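Local coordinates for protein pyridine synthase TbtD (Thermobispora bispora, PDB 5WA4) that probably builds the central pyridine ring of the thiopeptide thiomuracin by a formal [4+2] aza-cycloaddition on a peptide substrate bound through its leader, at residues His49-Arg57 against Glu108-Ser118; Ile256-Glu265 against Ser308-Val317. All coordinates share one frame; numbering follows the deposited sequence.

Interaction 1. Residues His49-Arg57 against Glu108-Ser118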
loop_
_atom_site.group_PDB
_atom_site.type_symbol
_atom_site.label_atom_id
_atom_site.label_comp_id
_atom_site.label_asym_id
_atom_site.label_seq_id
_atom_site.Cartn_x
_atom_site.Cartn_y
_atom_site.Cartn_z
ATOM N N HIS E 49 5.411 0.940 -36.058
ATOM C CA HIS E 49 5.093 -0.007 -34.997
ATOM C C HIS E 49 5.954 -1.294 -35.098
ATOM O O HIS E 49 6.467 -1.631 -36.172
ATOM C CB HIS E 49 3.608 -0.383 -35.030
ATOM C CG HIS E 49 3.106 -0.933 -33.734
ATOM N ND1 HIS E 49 3.086 -2.283 -33.456
ATOM C CD2 HIS E 49 2.626 -0.313 -32.627
ATOM C CE1 HIS E 49 2.608 -2.472 -32.236
ATOM N NE2 HIS E 49 2.319 -1.293 -31.714
ATOM N N TRP E 50 6.041 -2.014 -33.973
ATOM C CA TRP E 50 6.903 -3.168 -33.765
ATOM C C TRP E 50 6.296 -4.535 -34.040
ATOM O O TRP E 50 7.023 -5.505 -34.250
ATOM C CB TRP E 50 7.406 -3.179 -32.319
ATOM C CG TRP E 50 6.325 -3.084 -31.270
ATOM C CD1 TRP E 50 5.855 -1.947 -30.690
ATOM C CD2 TRP E 50 5.579 -4.173 -30.673
ATOM N NE1 TRP E 50 4.874 -2.242 -29.780
ATOM C CE2 TRP E 50 4.680 -3.589 -29.746
ATOM C CE3 TRP E 50 5.586 -5.563 -30.835
ATOM C CZ2 TRP E 50 3.791 -4.361 -28.983
ATOM C CZ3 TRP E 50 4.703 -6.324 -30.070
ATOM C CH2 TRP E 50 3.819 -5.718 -29.156
ATOM N N ARG E 51 4.976 -4.630 -34.018
ATOM C CA ARG E 51 4.353 -5.935 -33.920
ATOM C C ARG E 51 4.459 -6.729 -35.206
ATOM O O ARG E 51 4.131 -6.231 -36.285
ATOM C CB ARG E 51 2.893 -5.784 -33.511
ATOM C CG ARG E 51 2.347 -6.981 -32.781
ATOM C CD ARG E 51 0.858 -6.860 -32.638
ATOM N NE ARG E 51 0.097 -7.638 -33.607
ATOM C CZ ARG E 51 -1.040 -7.215 -34.137
ATOM N NH1 ARG E 51 -1.496 -6.021 -33.794
ATOM N NH2 ARG E 51 -1.707 -7.969 -35.011
ATOM N N ARG E 52 4.921 -7.967 -35.071
ATOM C CA ARG E 52 5.161 -8.854 -36.206
ATOM C C ARG E 52 6.242 -8.307 -37.133
ATOM O O ARG E 52 6.251 -8.608 -38.326
ATOM C CB ARG E 52 3.869 -9.083 -36.987
ATOM C CG ARG E 52 2.738 -9.586 -36.131
ATOM C CD ARG E 52 1.967 -10.648 -36.875
ATOM N NE ARG E 52 1.426 -10.120 -38.124
ATOM C CZ ARG E 52 1.066 -10.883 -39.149
ATOM N NH1 ARG E 52 1.219 -12.213 -39.061
ATOM N NH2 ARG E 52 0.580 -10.321 -40.259
ATOM N N GLY E 53 7.139 -7.489 -36.581
ATOM C CA GLY E 53 8.270 -6.974 -37.323
ATOM C C GLY E 53 8.137 -5.503 -37.647
ATOM O O GLY E 53 7.061 -5.066 -38.067
ATOM N N PRO E 54 9.251 -4.752 -37.504
ATOM C CA PRO E 54 9.324 -3.302 -37.699
ATOM C C PRO E 54 8.578 -2.951 -38.958
ATOM O O PRO E 54 8.916 -3.512 -39.998
ATOM C CB PRO E 54 10.826 -3.031 -37.866
ATOM C CG PRO E 54 11.487 -4.195 -37.286
ATOM C CD PRO E 54 10.590 -5.359 -37.539
ATOM N N HIS E 55 7.562 -2.099 -38.879
ATOM C CA HIS E 55 6.788 -1.798 -40.073
ATOM C C HIS E 55 6.182 -0.442 -40.017
ATOM O O HIS E 55 6.405 0.303 -39.071
ATOM C CB HIS E 55 5.686 -2.823 -40.296
ATOM C CG HIS E 55 4.640 -2.833 -39.231
ATOM N ND1 HIS E 55 4.645 -3.744 -38.196
ATOM C CD2 HIS E 55 3.531 -2.073 -39.059
ATOM C CE1 HIS E 55 3.598 -3.531 -37.419
ATOM N NE2 HIS E 55 2.903 -2.529 -37.923
ATOM N N LEU E 56 5.438 -0.119 -41.067
ATOM C CA LEU E 56 4.739 1.144 -41.157
ATOM C C LEU E 56 3.272 0.868 -41.264
ATOM O O LEU E 56 2.860 -0.093 -41.915
ATOM C CB LEU E 56 5.200 1.978 -42.354
ATOM C CG LEU E 56 6.499 2.748 -42.149
ATOM C CD1 LEU E 56 6.621 3.927 -43.122
ATOM C CD2 LEU E 56 6.588 3.205 -40.690
ATOM N N ARG E 57 2.489 1.711 -40.599
ATOM C CA ARG E 57 1.041 1.655 -40.699
ATOM C C ARG E 57 0.604 2.879 -41.470
ATOM O O ARG E 57 0.872 4.009 -41.035
ATOM C CB ARG E 57 0.400 1.591 -39.307
ATOM C CG ARG E 57 -0.151 0.226 -38.968
ATOM C CD ARG E 57 0.629 -0.502 -37.891
ATOM N NE ARG E 57 0.151 -0.241 -36.536
ATOM C CZ ARG E 57 -0.219 -1.171 -35.649
ATOM N NH1 ARG E 57 -0.215 -2.463 -35.951
ATOM N NH2 ARG E 57 -0.632 -0.794 -34.451
ATOM N N GLU E 108 1.342 -1.862 -23.758
ATOM C CA GLU E 108 0.559 -1.017 -24.666
ATOM C C GLU E 108 -0.816 -1.615 -24.918
ATOM O O GLU E 108 -1.570 -1.103 -25.728
ATOM C CB GLU E 108 1.276 -0.818 -26.032
ATOM C CG GLU E 108 2.782 -0.572 -26.009
ATOM C CD GLU E 108 3.360 -0.197 -27.404
ATOM O OE1 GLU E 108 2.666 -0.432 -28.432
ATOM O OE2 GLU E 108 4.514 0.323 -27.470
ATOM N N GLY E 109 -1.111 -2.725 -24.253
ATOM C CA GLY E 109 -2.295 -3.523 -24.541
ATOM C C GLY E 109 -2.507 -3.682 -26.029
ATOM O O GLY E 109 -3.299 -2.946 -26.602
ATOM N N GLU E 110 -1.812 -4.620 -26.676
ATOM C CA GLU E 110 -1.792 -4.575 -28.135
ATOM C C GLU E 110 -2.787 -5.487 -28.836
ATOM O O GLU E 110 -3.546 -5.016 -29.689
ATOM C CB GLU E 110 -0.389 -4.867 -28.663
ATOM C CG GLU E 110 -0.326 -5.079 -30.181
ATOM C CD GLU E 110 -0.740 -3.870 -31.030
ATOM O OE1 GLU E 110 -0.916 -2.762 -30.480
ATOM O OE2 GLU E 110 -0.890 -4.035 -32.265
ATOM N N ASP E 111 -2.770 -6.769 -28.508
ATOM C CA ASP E 111 -3.692 -7.750 -29.120
ATOM C C ASP E 111 -3.360 -8.060 -30.572
ATOM O O ASP E 111 -3.314 -7.176 -31.431
ATOM C CB ASP E 111 -5.156 -7.287 -29.051
ATOM C CG ASP E 111 -5.791 -7.556 -27.720
ATOM O OD1 ASP E 111 -5.318 -8.460 -26.999
ATOM O OD2 ASP E 111 -6.758 -6.839 -27.383
ATOM N N GLY E 112 -3.180 -9.344 -30.832
ATOM C CA GLY E 112 -2.860 -9.841 -32.151
ATOM C C GLY E 112 -1.693 -10.789 -31.997
ATOM O O GLY E 112 -1.070 -10.834 -30.933
ATOM N N PRO E 113 -1.406 -11.573 -33.040
ATOM C CA PRO E 113 -0.218 -12.421 -33.003
ATOM C C PRO E 113 1.033 -11.598 -32.798
ATOM O O PRO E 113 1.093 -10.474 -33.284
ATOM C CB PRO E 113 -0.228 -13.085 -34.375
ATOM C CG PRO E 113 -1.691 -13.167 -34.708
ATOM C CD PRO E 113 -2.262 -11.870 -34.197
ATOM N N LEU E 114 1.982 -12.127 -32.039
ATOM C CA LEU E 114 3.299 -11.533 -31.935
ATOM C C LEU E 114 4.239 -12.284 -32.848
ATOM O O LEU E 114 5.168 -11.696 -33.395
ATOM C CB LEU E 114 3.812 -11.579 -30.506
ATOM C CG LEU E 114 2.963 -10.894 -29.443
ATOM C CD1 LEU E 114 3.667 -10.949 -28.085
ATOM C CD2 LEU E 114 2.684 -9.443 -29.847
ATOM N N MET E 115 3.970 -13.593 -32.966
ATOM C CA MET E 115 4.638 -14.583 -33.833
ATOM C C MET E 115 3.589 -15.301 -34.678
ATOM O O MET E 115 2.474 -15.518 -34.202
ATOM C CB MET E 115 5.368 -15.641 -33.003
ATOM C CG MET E 115 6.701 -15.242 -32.440
ATOM S SD MET E 115 7.939 -15.038 -33.724
ATOM C CE MET E 115 8.354 -13.330 -33.412
ATOM N N PRO E 116 3.919 -15.700 -35.919
ATOM C CA PRO E 116 5.039 -15.458 -36.834
ATOM C C PRO E 116 4.997 -14.070 -37.464
ATOM O O PRO E 116 3.896 -13.613 -37.772
ATOM C CB PRO E 116 4.824 -16.514 -37.924
ATOM C CG PRO E 116 3.996 -17.565 -37.287
ATOM C CD PRO E 116 3.080 -16.811 -36.400
ATOM N N TRP E 117 6.148 -13.436 -37.687
ATOM C CA TRP E 117 6.181 -12.135 -38.368
ATOM C C TRP E 117 5.505 -12.175 -39.740
ATOM O O TRP E 117 5.441 -13.212 -40.405
ATOM C CB TRP E 117 7.622 -11.625 -38.529
ATOM C CG TRP E 117 8.231 -11.113 -37.242
ATOM C CD1 TRP E 117 7.758 -11.328 -35.982
ATOM C CD2 TRP E 117 9.411 -10.304 -37.093
ATOM N NE1 TRP E 117 8.567 -10.705 -35.060
ATOM C CE2 TRP E 117 9.583 -10.067 -35.714
ATOM C CE3 TRP E 117 10.327 -9.741 -37.992
ATOM C CZ2 TRP E 117 10.642 -9.310 -35.208
ATOM C CZ3 TRP E 117 11.385 -8.978 -37.487
ATOM C CH2 TRP E 117 11.527 -8.768 -36.113
ATOM N N SER E 118 4.960 -11.032 -40.128
ATOM C CA SER E 118 4.538 -10.783 -41.497
ATOM C C SER E 118 5.775 -10.855 -42.392
ATOM O O SER E 118 6.883 -10.536 -41.944
ATOM C CB SER E 118 3.857 -9.413 -41.592
ATOM O OG SER E 118 3.868 -8.887 -42.902
#
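Arg51 shows how one side chain can serve two acceptors of a facing loop at once. Bent at chi3 (100°), its chain turns the guanidinium so that NH1 meets Glu110 OE2 at 2.6 Å in the guanidinium plane, a salt bridge on the anti side of the carboxylate, while NE donates to Pro113 O at 3.0 Å. Asp111 O and Gly112 CA lie over one guanidinium face. Arg57 NH2 adds a long ionic contact to the same Glu110 oxygen, completing a salt-bridge network. Glu108 OE1 takes Trp50 NE1 at 3.2 Å from above its carboxylate plane, and a weak hydrogen bond from His49 NE2. At the type II turn Trp50-Gly53, Ser118 N donates to Arg52 O in the carbonyl plane, on a lone pair, and Gly53 CA makes a CH-pi contact 3.5 Å from the centroid of the Trp117 six-membered ring, almost along its normal. Ser118 OG is satisfied by Asp16. The bound peptide packs on Asp111 and Pro113. The hairpin between strands 44-49 and 55-62 is thus joined to the loop leading from helix 98-107, on which Trp50 and Leu114 also pack, to strand 123-128.

Interaction 2. Residues Ile256-Glu265 against Ser308-Val317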
loop_
_atom_site.group_PDB
_atom_site.type_symbol
_atom_site.label_atom_id
_atom_site.label_comp_id
_atom_site.label_asym_id
_atom_site.label_seq_id
_atom_site.Cartn_x
_atom_site.Cartn_y
_atom_site.Cartn_z
ATOM N N ILE E 256 -4.551 22.840 -32.190
ATOM C CA ILE E 256 -4.706 21.588 -31.447
ATOM C C ILE E 256 -4.910 21.840 -29.927
ATOM O O ILE E 256 -5.810 21.252 -29.324
ATOM C CB ILE E 256 -3.485 20.657 -31.690
ATOM C CG1 ILE E 256 -3.303 20.381 -33.184
ATOM C CG2 ILE E 256 -3.655 19.323 -30.985
ATOM C CD1 ILE E 256 -4.420 19.550 -33.788
ATOM N N ARG E 257 -4.120 22.734 -29.323
ATOM C CA ARG E 257 -4.304 23.084 -27.908
ATOM C C ARG E 257 -5.719 23.621 -27.620
ATOM O O ARG E 257 -6.394 23.158 -26.699
ATOM C CB ARG E 257 -3.282 24.129 -27.429
ATOM C CG ARG E 257 -3.436 24.420 -25.915
ATOM C CD ARG E 257 -2.605 25.603 -25.385
ATOM N NE ARG E 257 -3.090 26.859 -25.925
ATOM C CZ ARG E 257 -2.484 28.038 -25.787
ATOM N NH1 ARG E 257 -1.353 28.158 -25.102
ATOM N NH2 ARG E 257 -3.021 29.115 -26.344
ATOM N N GLU E 258 -6.143 24.600 -28.413
ATOM C CA GLU E 258 -7.439 25.244 -28.267
ATOM C C GLU E 258 -8.586 24.254 -28.408
ATOM O O GLU E 258 -9.471 24.195 -27.544
ATOM C CB GLU E 258 -7.592 26.350 -29.299
ATOM C CG GLU E 258 -6.605 27.489 -29.116
ATOM C CD GLU E 258 -6.810 28.188 -27.800
ATOM O OE1 GLU E 258 -7.922 28.730 -27.604
ATOM O OE2 GLU E 258 -5.865 28.210 -26.980
ATOM N N ARG E 259 -8.562 23.482 -29.491
ATOM C CA ARG E 259 -9.539 22.442 -29.724
ATOM C C ARG E 259 -9.551 21.375 -28.618
ATOM O O ARG E 259 -10.596 20.793 -28.314
ATOM C CB ARG E 259 -9.288 21.783 -31.067
ATOM C CG ARG E 259 -10.057 20.494 -31.243
ATOM C CD ARG E 259 -10.829 20.501 -32.542
ATOM N NE ARG E 259 -9.958 20.925 -33.630
ATOM C CZ ARG E 259 -9.300 20.098 -34.439
ATOM N NH1 ARG E 259 -9.427 18.773 -34.295
ATOM N NH2 ARG E 259 -8.524 20.610 -35.402
ATOM N N ALA E 260 -8.404 21.123 -28.000
ATOM C CA ALA E 260 -8.376 20.151 -26.924
ATOM C C ALA E 260 -8.962 20.725 -25.629
ATOM O O ALA E 260 -9.599 19.991 -24.859
ATOM C CB ALA E 260 -6.957 19.650 -26.699
ATOM N N ARG E 261 -8.746 22.022 -25.390
ATOM C CA ARG E 261 -9.245 22.683 -24.178
ATOM C C ARG E 261 -10.760 22.847 -24.266
ATOM O O ARG E 261 -11.481 22.550 -23.321
ATOM C CB ARG E 261 -8.582 24.035 -23.955
ATOM C CG ARG E 261 -9.261 24.892 -22.879
ATOM C CD ARG E 261 -8.624 26.288 -22.736
ATOM N NE ARG E 261 -9.213 27.253 -23.662
ATOM C CZ ARG E 261 -8.838 28.527 -23.774
ATOM N NH1 ARG E 261 -7.865 29.011 -23.011
ATOM N NH2 ARG E 261 -9.431 29.326 -24.658
ATOM N N ALA E 262 -11.232 23.296 -25.418
ATOM C CA ALA E 262 -12.638 23.243 -25.727
ATOM C C ALA E 262 -13.216 21.838 -25.465
ATOM O O ALA E 262 -14.149 21.693 -24.687
ATOM C CB ALA E 262 -12.867 23.664 -27.162
ATOM N N LEU E 263 -12.660 20.805 -26.093
ATOM C CA LEU E 263 -13.151 19.417 -25.905
ATOM C C LEU E 263 -13.225 18.930 -24.440
ATOM O O LEU E 263 -14.126 18.169 -24.068
ATOM C CB LEU E 263 -12.275 18.446 -26.699
ATOM C CG LEU E 263 -12.597 18.372 -28.192
ATOM C CD1 LEU E 263 -11.592 17.501 -28.930
ATOM C CD2 LEU E 263 -14.022 17.895 -28.439
ATOM N N LEU E 264 -12.259 19.356 -23.629
ATOM C CA LEU E 264 -12.237 19.011 -22.217
ATOM C C LEU E 264 -13.325 19.761 -21.461
ATOM O O LEU E 264 -14.073 19.155 -20.699
ATOM C CB LEU E 264 -10.862 19.299 -21.610
ATOM C CG LEU E 264 -9.811 18.229 -21.933
ATOM C CD1 LEU E 264 -8.423 18.678 -21.520
ATOM C CD2 LEU E 264 -10.165 16.942 -21.245
ATOM N N GLU E 265 -13.406 21.075 -21.678
ATOM C CA GLU E 265 -14.419 21.923 -21.053
ATOM C C GLU E 265 -15.855 21.427 -21.219
ATOM O O GLU E 265 -16.646 21.498 -20.292
ATOM C CB GLU E 265 -14.340 23.334 -21.612
ATOM C CG GLU E 265 -13.218 24.146 -21.058
ATOM C CD GLU E 265 -13.148 25.475 -21.733
ATOM O OE1 GLU E 265 -12.240 26.273 -21.400
ATOM O OE2 GLU E 265 -14.015 25.712 -22.602
ATOM N N SER E 308 -8.223 21.488 -15.627
ATOM C CA SER E 308 -8.502 20.532 -16.729
ATOM C C SER E 308 -8.816 21.219 -18.084
ATOM O O SER E 308 -8.598 20.630 -19.136
ATOM C CB SER E 308 -9.624 19.564 -16.334
ATOM O OG SER E 308 -10.277 19.026 -17.464
ATOM N N PRO E 309 -9.307 22.466 -18.067
ATOM C CA PRO E 309 -9.149 23.197 -19.328
ATOM C C PRO E 309 -7.675 23.410 -19.721
ATOM O O PRO E 309 -7.107 22.533 -20.363
ATOM C CB PRO E 309 -9.841 24.527 -19.032
ATOM C CG PRO E 309 -10.928 24.142 -18.114
ATOM C CD PRO E 309 -10.344 23.077 -17.222
ATOM N N ALA E 310 -7.086 24.536 -19.318
ATOM C CA ALA E 310 -5.764 24.971 -19.772
ATOM C C ALA E 310 -4.714 23.881 -19.646
ATOM O O ALA E 310 -4.054 23.529 -20.621
ATOM C CB ALA E 310 -5.316 26.216 -19.001
ATOM N N PHE E 311 -4.589 23.351 -18.438
ATOM C CA PHE E 311 -3.546 22.396 -18.108
ATOM C C PHE E 311 -3.757 21.018 -18.724
ATOM O O PHE E 311 -2.801 20.301 -18.958
ATOM C CB PHE E 311 -3.424 22.250 -16.591
ATOM C CG PHE E 311 -2.264 21.404 -16.172
ATOM C CD1 PHE E 311 -0.963 21.840 -16.385
ATOM C CD2 PHE E 311 -2.466 20.160 -15.599
ATOM C CE1 PHE E 311 0.105 21.059 -16.008
ATOM C CE2 PHE E 311 -1.393 19.376 -15.226
ATOM C CZ PHE E 311 -0.114 19.823 -15.447
ATOM N N GLY E 312 -4.998 20.630 -18.960
ATOM C CA GLY E 312 -5.240 19.372 -19.627
ATOM C C GLY E 312 -4.821 19.493 -21.075
ATOM O O GLY E 312 -4.386 18.539 -21.686
ATOM N N ALA E 313 -4.954 20.686 -21.630
ATOM C CA ALA E 313 -4.750 20.891 -23.052
ATOM C C ALA E 313 -3.252 20.933 -23.340
ATOM O O ALA E 313 -2.772 20.354 -24.321
ATOM C CB ALA E 313 -5.447 22.184 -23.510
ATOM N N TYR E 314 -2.521 21.620 -22.466
ATOM C CA TYR E 314 -1.075 21.611 -22.495
ATOM C C TYR E 314 -0.543 20.168 -22.473
ATOM O O TYR E 314 0.195 19.788 -23.367
ATOM C CB TYR E 314 -0.496 22.411 -21.331
ATOM C CG TYR E 314 1.013 22.318 -21.297
ATOM C CD1 TYR E 314 1.787 23.016 -22.213
ATOM C CD2 TYR E 314 1.661 21.520 -20.367
ATOM C CE1 TYR E 314 3.172 22.923 -22.202
ATOM C CE2 TYR E 314 3.036 21.421 -20.344
ATOM C CZ TYR E 314 3.789 22.124 -21.263
ATOM O OH TYR E 314 5.160 22.023 -21.256
ATOM N N ARG E 315 -0.932 19.361 -21.483
ATOM C CA ARG E 315 -0.444 17.993 -21.430
ATOM C C ARG E 315 -0.797 17.196 -22.692
ATOM O O ARG E 315 -0.021 16.343 -23.118
ATOM C CB ARG E 315 -0.923 17.219 -20.169
ATOM C CG ARG E 315 -0.695 17.875 -18.768
ATOM C CD ARG E 315 -0.161 16.794 -17.740
ATOM N NE ARG E 315 1.314 16.709 -17.813
ATOM C CZ ARG E 315 2.178 17.051 -16.852
ATOM N NH1 ARG E 315 1.763 17.376 -15.626
ATOM N NH2 ARG E 315 3.478 16.966 -17.091
ATOM N N LEU E 316 -1.927 17.470 -23.327
ATOM C CA LEU E 316 -2.249 16.699 -24.526
ATOM C C LEU E 316 -1.292 17.077 -25.659
ATOM O O LEU E 316 -0.939 16.258 -26.521
ATOM C CB LEU E 316 -3.697 16.920 -24.962
ATOM C CG LEU E 316 -4.099 16.057 -26.158
ATOM C CD1 LEU E 316 -5.364 15.256 -25.903
ATOM C CD2 LEU E 316 -4.266 16.931 -27.382
ATOM N N VAL E 317 -0.868 18.335 -25.642
ATOM C CA VAL E 317 -0.175 18.892 -26.775
ATOM C C VAL E 317 1.348 18.596 -26.625
ATOM O O VAL E 317 2.009 18.182 -27.593
ATOM C CB VAL E 317 -0.540 20.401 -26.923
ATOM C CG1 VAL E 317 0.354 21.327 -26.135
ATOM C CG2 VAL E 317 -0.656 20.776 -28.348
#
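Helices 256-265 and 308-317 cross at 132° between their N-to-C directions, their axes approaching to 8.1 Å and their backbones coming nearest at Arg261 and Pro309, whose CA atoms lie 4.9 Å apart. The contact is a helix-helix packing with a knob-into-hole insertion, and it illustrates how small residues let two helices come close. Leu264 is the knob, seated among Ser308, Pro309, Gly312 and Ala313. With CG anti to its carbonyl carbon (chi1 -79°), the leucine directs its CD1 branch toward the opposing backbone, where Gly312 has no side chain to obstruct it.

At the middle of the interface, Ala313 CB rests against the aliphatic parts of two arginines, 3.7 Å from Arg261 CB and 3.9 Å from Arg257 CG, and lies close to the backbone carbonyl of Arg257. Ala260 CB faces the same methyl and also touches Leu316 CD2, at 3.9 Å. Further along, Ile256 CG2 meets Val317 CG2, closing the more buried end.

The charged ends of the arginines have other work. Arg257 grips Glu258 OE2 side-on through NE and NH2, whereas Arg261 relates to Glu258 and, at longer range, to Glu265 through charge alone, since those oxygens lie well out of its guanidinium plane. This network runs along helix 256-265 and leaves the arginine stems to pack against the partner helix. Leu139 of helix 135-159 touches both Ala260 and Leu316, so a third helix covers one side of the pair; Val317 reaches Thr175 of helix 164-178. At the other, more exposed end, the proline ring is crossed at about a right angle by an extended glutamate, with Glu265 CG 3.7 Å from Pro309 CG.

How the interactions relate
Polar and apolar ways of joining distant parts of a chain are set side by side here. Interaction 1 is a surface contact between a hairpin of the antiparallel sheet and a loop, built largely on one close and one long salt bridge and on hydrogen bonds to carboxylates and carbonyls, with some aromatic and apolar packing. Interaction 2, partly buried within the helical part, joins two helices by apolar packing, and its ion pairs stay within one helix rather than spanning the interface. They share no helix or strand: the centres of interactions 1 and 2 lie 31 Å apart and their nearest atoms about 17 Å. The bound peptide lies beside interaction 1, whereas interaction 2 is touched by no other protein chain.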